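Local coordinates for DUF6844 domain-containing protein (Francisella tularensis subsp. tularensis, PDB 4QVR), which is of unknown function but belongs to the DUF6844 family and probably carries an N-terminal signal peptide for export, at residues 100-105 / 120-125; 148-153 / 249-254; 75-80 / 301-306. All blocks are in the same frame, centred on the assembly; numbering follows the deposited sequence. Where two conformers were deposited one is given.

Interaction 1. Residues 100-105 / 120-125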
# COMPACT_ATOMS: atom_id res chain seq x y z
N ASP A 100 17.15 6.99 -3.23
CA ASP A 100 17.59 7.80 -4.37
C ASP A 100 16.68 7.61 -5.56
O ASP A 100 16.21 8.60 -6.12
CB ASP A 100 19.02 7.49 -4.78
CG ASP A 100 20.05 7.98 -3.76
OD1 ASP A 100 19.72 8.84 -2.91
OD2 ASP A 100 21.21 7.52 -3.84
N VAL A 101 16.41 6.37 -5.93
CA VAL A 101 15.56 6.14 -7.09
C VAL A 101 14.11 6.61 -6.85
O VAL A 101 13.47 7.08 -7.77
CB VAL A 101 15.57 4.68 -7.56
CG1 VAL A 101 16.99 4.25 -7.91
CG2 VAL A 101 15.00 3.77 -6.51
N MSE A 102 13.61 6.51 -5.62
CA MSE A 102 12.25 6.98 -5.38
C MSE A 102 12.20 8.49 -5.38
O MSE A 102 11.28 9.03 -5.96
CB MSE A 102 11.60 6.39 -4.15
CG MSE A 102 11.43 4.90 -4.34
SE MSE A 102 10.58 4.23 -2.71
CE MSE A 102 11.78 4.63 -1.22
N GLU A 103 13.14 9.17 -4.73
CA GLU A 103 13.19 10.65 -4.73
C GLU A 103 13.26 11.20 -6.17
O GLU A 103 12.57 12.13 -6.53
CB GLU A 103 14.41 11.18 -3.97
CG GLU A 103 14.49 10.88 -2.48
CD GLU A 103 13.58 11.72 -1.60
OE1 GLU A 103 12.53 12.19 -2.09
OE2 GLU A 103 13.93 11.89 -0.40
N ASN A 104 14.14 10.63 -6.98
CA ASN A 104 14.25 10.98 -8.38
C ASN A 104 12.97 10.75 -9.15
O ASN A 104 12.58 11.56 -10.01
CB ASN A 104 15.35 10.18 -9.01
CG ASN A 104 16.72 10.72 -8.67
OD1 ASN A 104 16.86 11.87 -8.22
ND2 ASN A 104 17.75 9.92 -8.92
N TYR A 105 12.31 9.64 -8.89
CA TYR A 105 11.04 9.37 -9.56
C TYR A 105 9.98 10.43 -9.18
O TYR A 105 9.23 10.93 -10.02
CB TYR A 105 10.56 7.95 -9.21
CG TYR A 105 9.29 7.56 -9.91
CD1 TYR A 105 9.30 7.12 -11.23
CD2 TYR A 105 8.05 7.66 -9.25
CE1 TYR A 105 8.10 6.78 -11.88
CE2 TYR A 105 6.88 7.34 -9.89
CZ TYR A 105 6.89 6.91 -11.19
OH TYR A 105 5.68 6.58 -11.78
N SER A 120 6.79 7.81 0.37
CA SER A 120 7.59 6.67 -0.05
C SER A 120 8.02 5.85 1.20
O SER A 120 8.14 6.40 2.31
CB SER A 120 8.78 7.15 -0.87
OG SER A 120 9.62 7.98 -0.13
N ALA A 121 8.18 4.54 1.02
CA ALA A 121 8.59 3.63 2.10
C ALA A 121 9.29 2.41 1.55
O ALA A 121 9.12 2.02 0.42
CB ALA A 121 7.41 3.19 2.96
N ILE A 122 10.09 1.81 2.40
CA ILE A 122 10.87 0.68 2.03
C ILE A 122 10.59 -0.43 2.99
O ILE A 122 10.29 -0.17 4.13
CB ILE A 122 12.34 1.08 2.16
CG1 ILE A 122 12.69 2.08 1.07
CG2 ILE A 122 13.28 -0.13 2.17
CD1 ILE A 122 14.07 2.67 1.26
N GLY A 123 10.69 -1.66 2.50
CA GLY A 123 10.57 -2.84 3.33
C GLY A 123 11.67 -3.78 2.82
O GLY A 123 12.08 -3.66 1.65
N THR A 124 12.20 -4.63 3.72
CA THR A 124 13.26 -5.61 3.39
C THR A 124 13.02 -6.97 4.06
O THR A 124 12.46 -7.04 5.15
CB THR A 124 14.66 -5.13 3.82
OG1 THR A 124 14.74 -5.07 5.25
CG2 THR A 124 14.96 -3.77 3.21
N ALA A 125 13.50 -8.03 3.43
CA ALA A 125 13.33 -9.38 3.94
C ALA A 125 14.55 -10.13 3.56
O ALA A 125 15.16 -9.79 2.56
CB ALA A 125 12.11 -10.04 3.33

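Interaction 2. Residues 148-153 / 249-254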
# COMPACT_ATOMS: atom_id res chain seq x y z
N LYS A 148 3.95 0.38 5.84
CA LYS A 148 4.73 1.48 6.40
C LYS A 148 4.30 2.79 5.74
O LYS A 148 4.11 3.81 6.41
CB LYS A 148 6.19 1.21 6.18
CG LYS A 148 7.14 2.16 6.88
CD LYS A 148 8.53 1.55 6.75
CE LYS A 148 9.55 2.29 7.59
NZ LYS A 148 9.68 3.69 7.16
N ALA A 149 4.10 2.76 4.44
CA ALA A 149 3.65 3.95 3.73
C ALA A 149 2.28 4.33 4.22
O ALA A 149 2.01 5.51 4.46
CB ALA A 149 3.64 3.72 2.22
N GLN A 150 1.39 3.35 4.39
CA GLN A 150 0.04 3.67 4.88
C GLN A 150 0.06 4.28 6.26
O GLN A 150 -0.68 5.24 6.55
CB GLN A 150 -0.83 2.43 4.93
CG GLN A 150 -1.22 1.96 3.55
CD GLN A 150 -1.99 0.64 3.54
OE1 GLN A 150 -2.06 -0.08 4.52
NE2 GLN A 150 -2.53 0.32 2.39
N ALA A 151 0.93 3.76 7.10
CA ALA A 151 0.99 4.21 8.48
C ALA A 151 1.56 5.62 8.58
O ALA A 151 1.11 6.43 9.41
CB ALA A 151 1.80 3.21 9.31
N GLU A 152 2.52 5.93 7.71
CA GLU A 152 3.12 7.27 7.69
C GLU A 152 2.15 8.33 7.19
O GLU A 152 2.14 9.46 7.69
CB GLU A 152 4.43 7.27 6.91
CG GLU A 152 5.48 6.45 7.67
CD GLU A 152 6.84 6.42 7.02
OE1 GLU A 152 6.97 6.81 5.85
OE2 GLU A 152 7.78 5.96 7.71
N TYR A 153 1.32 7.96 6.22
CA TYR A 153 0.26 8.84 5.73
C TYR A 153 -0.72 9.14 6.88
O TYR A 153 -1.04 10.28 7.12
CB TYR A 153 -0.48 8.22 4.54
CG TYR A 153 -1.75 8.96 4.22
CD1 TYR A 153 -1.73 10.20 3.58
CD2 TYR A 153 -2.98 8.44 4.55
CE1 TYR A 153 -2.90 10.90 3.31
CE2 TYR A 153 -4.15 9.13 4.28
CZ TYR A 153 -4.10 10.36 3.67
OH TYR A 153 -5.29 11.04 3.42
N SER A 249 -8.43 4.43 1.42
CA SER A 249 -8.98 4.03 0.14
C SER A 249 -8.55 4.98 -0.97
O SER A 249 -8.70 4.64 -2.14
CB SER A 249 -10.51 3.94 0.26
OG SER A 249 -11.01 5.13 0.85
N GLY A 250 -8.02 6.15 -0.62
CA GLY A 250 -7.51 7.13 -1.62
C GLY A 250 -5.99 7.09 -1.72
O GLY A 250 -5.40 7.71 -2.60
N LEU A 251 -5.34 6.36 -0.83
CA LEU A 251 -3.86 6.26 -0.85
C LEU A 251 -3.52 5.10 -1.79
O LEU A 251 -3.77 3.95 -1.50
CB LEU A 251 -3.30 6.02 0.54
CG LEU A 251 -1.78 6.14 0.61
CD1 LEU A 251 -1.35 7.59 0.44
CD2 LEU A 251 -1.28 5.63 1.93
N LEU A 252 -2.95 5.42 -2.94
CA LEU A 252 -2.71 4.42 -3.97
C LEU A 252 -1.22 4.27 -4.35
O LEU A 252 -0.52 5.28 -4.45
CB LEU A 252 -3.46 4.93 -5.17
CG LEU A 252 -3.76 4.07 -6.37
CD1 LEU A 252 -4.84 3.08 -5.98
CD2 LEU A 252 -4.23 4.97 -7.50
N PRO A 253 -0.74 3.03 -4.56
CA PRO A 253 0.65 2.90 -5.01
C PRO A 253 0.73 3.29 -6.46
O PRO A 253 -0.21 3.02 -7.22
CB PRO A 253 0.98 1.40 -4.88
CG PRO A 253 -0.25 0.74 -4.36
CD PRO A 253 -1.28 1.77 -4.01
N ILE A 254 1.81 3.93 -6.87
CA ILE A 254 1.92 4.27 -8.28
C ILE A 254 3.16 3.75 -8.95
O ILE A 254 3.18 3.62 -10.16
CB ILE A 254 1.74 5.77 -8.56
CG1 ILE A 254 2.75 6.60 -7.79
CG2 ILE A 254 0.30 6.19 -8.22
CD1 ILE A 254 2.67 8.06 -8.19

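Interaction 3. Residues 75-80 / 301-306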
# COMPACT_ATOMS: atom_id res chain seq x y z
N ASN A 75 0.14 6.20 -17.41
CA ASN A 75 1.56 6.26 -17.77
C ASN A 75 2.45 5.58 -16.73
O ASN A 75 3.50 5.03 -17.09
CB ASN A 75 2.03 7.69 -18.03
CG ASN A 75 1.39 8.29 -19.28
OD1 ASN A 75 0.75 7.59 -20.06
ND2 ASN A 75 1.58 9.60 -19.47
N ALA A 76 2.04 5.63 -15.46
CA ALA A 76 2.79 5.01 -14.38
C ALA A 76 2.79 3.48 -14.58
O ALA A 76 3.82 2.82 -14.41
CB ALA A 76 2.20 5.39 -13.03
N ILE A 77 1.63 2.94 -14.95
CA ILE A 77 1.50 1.52 -15.26
C ILE A 77 2.45 1.13 -16.41
O ILE A 77 3.12 0.10 -16.34
CB ILE A 77 0.05 1.17 -15.65
CG1 ILE A 77 -0.87 1.27 -14.43
CG2 ILE A 77 -0.02 -0.24 -16.22
CD1 ILE A 77 -2.34 1.11 -14.74
N SER A 78 2.52 1.96 -17.44
CA SER A 78 3.34 1.69 -18.64
C SER A 78 4.87 1.81 -18.52
O SER A 78 5.59 1.30 -19.40
CB SER A 78 2.89 2.58 -19.79
OG SER A 78 1.53 2.35 -20.05
N THR A 79 5.38 2.48 -17.50
CA THR A 79 6.84 2.63 -17.33
C THR A 79 7.50 1.28 -17.03
O THR A 79 6.90 0.44 -16.38
CB THR A 79 7.22 3.60 -16.18
OG1 THR A 79 6.59 3.16 -14.96
CG2 THR A 79 6.79 5.02 -16.48
N ASP A 80 8.73 1.09 -17.52
CA ASP A 80 9.48 -0.15 -17.26
C ASP A 80 9.78 -0.24 -15.79
O ASP A 80 9.94 0.80 -15.14
CB ASP A 80 10.79 -0.18 -18.06
CG ASP A 80 10.57 -0.51 -19.54
OD1 ASP A 80 9.46 -0.97 -19.90
OD2 ASP A 80 11.53 -0.33 -20.35
N SER A 301 -4.10 -4.99 -21.61
CA SER A 301 -3.15 -5.81 -22.37
C SER A 301 -2.37 -4.96 -23.37
O SER A 301 -1.37 -5.40 -23.93
CB SER A 301 -3.86 -6.96 -23.11
OG SER A 301 -4.42 -7.91 -22.21
N ASP A 302 -2.84 -3.74 -23.59
CA ASP A 302 -2.21 -2.83 -24.52
C ASP A 302 -1.14 -1.99 -23.78
O ASP A 302 -0.18 -1.54 -24.39
CB ASP A 302 -3.29 -1.94 -25.17
CG ASP A 302 -3.04 -1.68 -26.66
OD1 ASP A 302 -2.29 -2.45 -27.30
OD2 ASP A 302 -3.66 -0.74 -27.20
N LEU A 303 -1.31 -1.79 -22.46
CA LEU A 303 -0.32 -1.06 -21.64
C LEU A 303 0.91 -1.94 -21.35
O LEU A 303 1.92 -1.44 -20.84
CB LEU A 303 -0.90 -0.60 -20.30
CG LEU A 303 -2.08 0.36 -20.22
CD1 LEU A 303 -2.47 0.56 -18.76
CD2 LEU A 303 -1.80 1.71 -20.89
N TYR A 304 0.80 -3.25 -21.61
CA TYR A 304 1.89 -4.21 -21.44
C TYR A 304 2.27 -4.65 -22.82
O TYR A 304 2.23 -5.83 -23.15
CB TYR A 304 1.46 -5.39 -20.58
CG TYR A 304 1.16 -4.92 -19.19
CD1 TYR A 304 2.19 -4.50 -18.36
CD2 TYR A 304 -0.13 -4.85 -18.72
CE1 TYR A 304 1.94 -4.03 -17.09
CE2 TYR A 304 -0.40 -4.38 -17.45
CZ TYR A 304 0.65 -3.97 -16.63
OH TYR A 304 0.40 -3.50 -15.36
N LYS A 305 2.64 -3.64 -23.61
CA LYS A 305 2.98 -3.77 -25.02
C LYS A 305 4.05 -4.82 -25.37
O LYS A 305 3.71 -5.98 -25.66
CB LYS A 305 3.41 -2.37 -25.54
CG LYS A 305 3.09 -2.06 -27.00
CD LYS A 305 3.86 -2.89 -28.00
CE LYS A 305 3.50 -2.48 -29.42
NZ LYS A 305 4.23 -3.26 -30.46
N ASP A 306 5.32 -4.45 -25.34
CA ASP A 306 6.39 -5.43 -25.39
C ASP A 306 7.18 -5.32 -24.10
O ASP A 306 8.41 -5.31 -24.10
CB ASP A 306 7.27 -5.29 -26.65
CG ASP A 306 6.55 -5.76 -27.91
OD1 ASP A 306 5.48 -5.22 -28.24
OD2 ASP A 306 7.08 -6.66 -28.59

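Interaction 1. Residues 100-105 / 120-125
M102, modelled as selenomethionine, makes every contact that helix 100-105 has with strand 120-125, and does so through the last two atoms of its chain. The terminal methyl CE lies 3.5 Å from I122 CG1 and 3.9 Å from I122 CD1, so it meets the longer branch of the isoleucine; the two side chains run obliquely to each other. Further back, SE rests 3.9 Å from S120 CB, and between these two residues CE comes within 4.1 Å of A121 O, contacts at van der Waals range. The torsions explain this reach: the chain runs straight through chi2 (-180°) and then turns at chi3 (-61°), which carries CE along the strand from S120 to I122. The strand alternation agrees, since the CB of A121 points away and packs instead on K148 and A149 of helix 134-159. V270 of the adjacent strand 264-273 and F257 of 251-261, the far edge strand, also touch the selenomethionine, while I122 meets E95, L98 and N99 one to two turns earlier on helix 94-108. The segments run nearly antiparallel, at 158°, with axes 9.5 Å apart. That spacing is what one layer of side chains between a helix and a sheet requires, and the arrangement is helix-on-sheet packing, with helix 94-108 over one face of a three-stranded antiparallel sheet, here at its edge strand 117-126.

Interaction 2. Residues 148-153 / 249-254
On the helix that presents Q150 and Y153 to L251, the shortest side-chain polar bond is the salt bridge from K148 NZ to E152 OE2, 3.0 Å long. It spans one helical turn, and the ammonium approaches from above the carboxylate plane, 39° out of it. The contact itself is apolar and belongs to a helix-on-sheet layer: helix 134-159 packs on the three-stranded antiparallel sheet, opposite the face met by M102, and L251 at the start of edge strand 251-261 is the residue that reaches it. The short axes are 10.0 Å apart and inclined at 138°. Q150 OE1 bonds to Y413 OH and Y153 OH accepts from N247 ND2; the atoms of these two buried side chains nearest L251 are carbons. Other rings hem in the tyrosine, Y117 meeting it edge-to-face and Y273 lying nearly parallel to it. Q150 and L251 touch through CG and CD2, 4.0 Å apart. L251 has CG anti to its backbone N (chi1 -170°), which drives its branched end at the helix, where it and the Y153 side chain lie alongside, pointing opposite ways. Its two methyls divide the work: CD2 sits 3.8 Å from Q150 CA and 3.8 Å from Y153 CB, whereas L251 CD1 lies over one face of the Y153 ring, 4.0 Å from Y153 CG.

Interaction 3. Residues 75-80 / 301-306
The backbones of I77-S78 and L303-Y304 come together near the C-terminal part of helix 67-78 and the region around 301-304, the closest pair of CA atoms being those of S78 and L303, 5.5 Å apart. In the first segment the chain is extended at T79 and D80, whose psi values lie near 146° and 149°. On the other side a loosely hydrogen-bonded helical turn around 301-303 leads toward a loop that includes Y304. A side-chain bond accompanies the change of direction in the first segment: T79 OG1 donates to A76 O at 2.8 Å, tilted from the carbonyl plane. Across the interface the contact is mainly apolar, but two of its closest approaches set a methyl against a hydroxyl oxygen. With chi1 at -70°, the CG2 branch of I77 is turned opposite the backbone N, and this methyl does most of the touching. It lies 3.6 Å from L303 CD1, where the two side chains run at a slant, and also meets the phenol end of Y304, at 3.4 Å from OH and 3.8 Å from CZ. Isoleucine and tyrosine cross at about a right angle. The second methyl of L303, CD2, turns to the serine instead and packs 3.5 Å from S78 OG. Neither hydroxyl bonds across the interface: S78 OG is held by N74 O in its own helix, and Y304 OH by Y333 OH. The contact therefore combines apolar filling with polar groups that are satisfied elsewhere. Strand 328-337 of the four-stranded sheet lies beneath both partners, with I77 on L331 and Y333, L303 on Y329 and Y304 on L331, while K255 of strand 251-261 bonds T79 OG1 and D80 O, tying these residues to the other sheet.

How the interactions relate
Interactions 1 and 2 serve the same three-stranded antiparallel sheet from opposite faces; strand 117-126 is followed in the chain by helix 134-159, and I122 O packs against K148 CD. Measured from the centre of each contact to that of the chain, interaction 2 lies deepest, about 5 Å, and is fully buried; interaction 1, about 13 Å, is partly buried at the sheet edge; interaction 3, about 20 Å, joins residues 77-78 to 303-304 over the other sheet, yet is largely buried. All three are mainly van der Waals contacts without hydrogen bonds between the segments: a long, unbranched selenomethionine, a branched leucine on a ring, and, in interaction 3, methyls that also meet two hydroxyls. A76 packs against Y105 OH and I254 O, though none of these residues takes part in the contacts themselves.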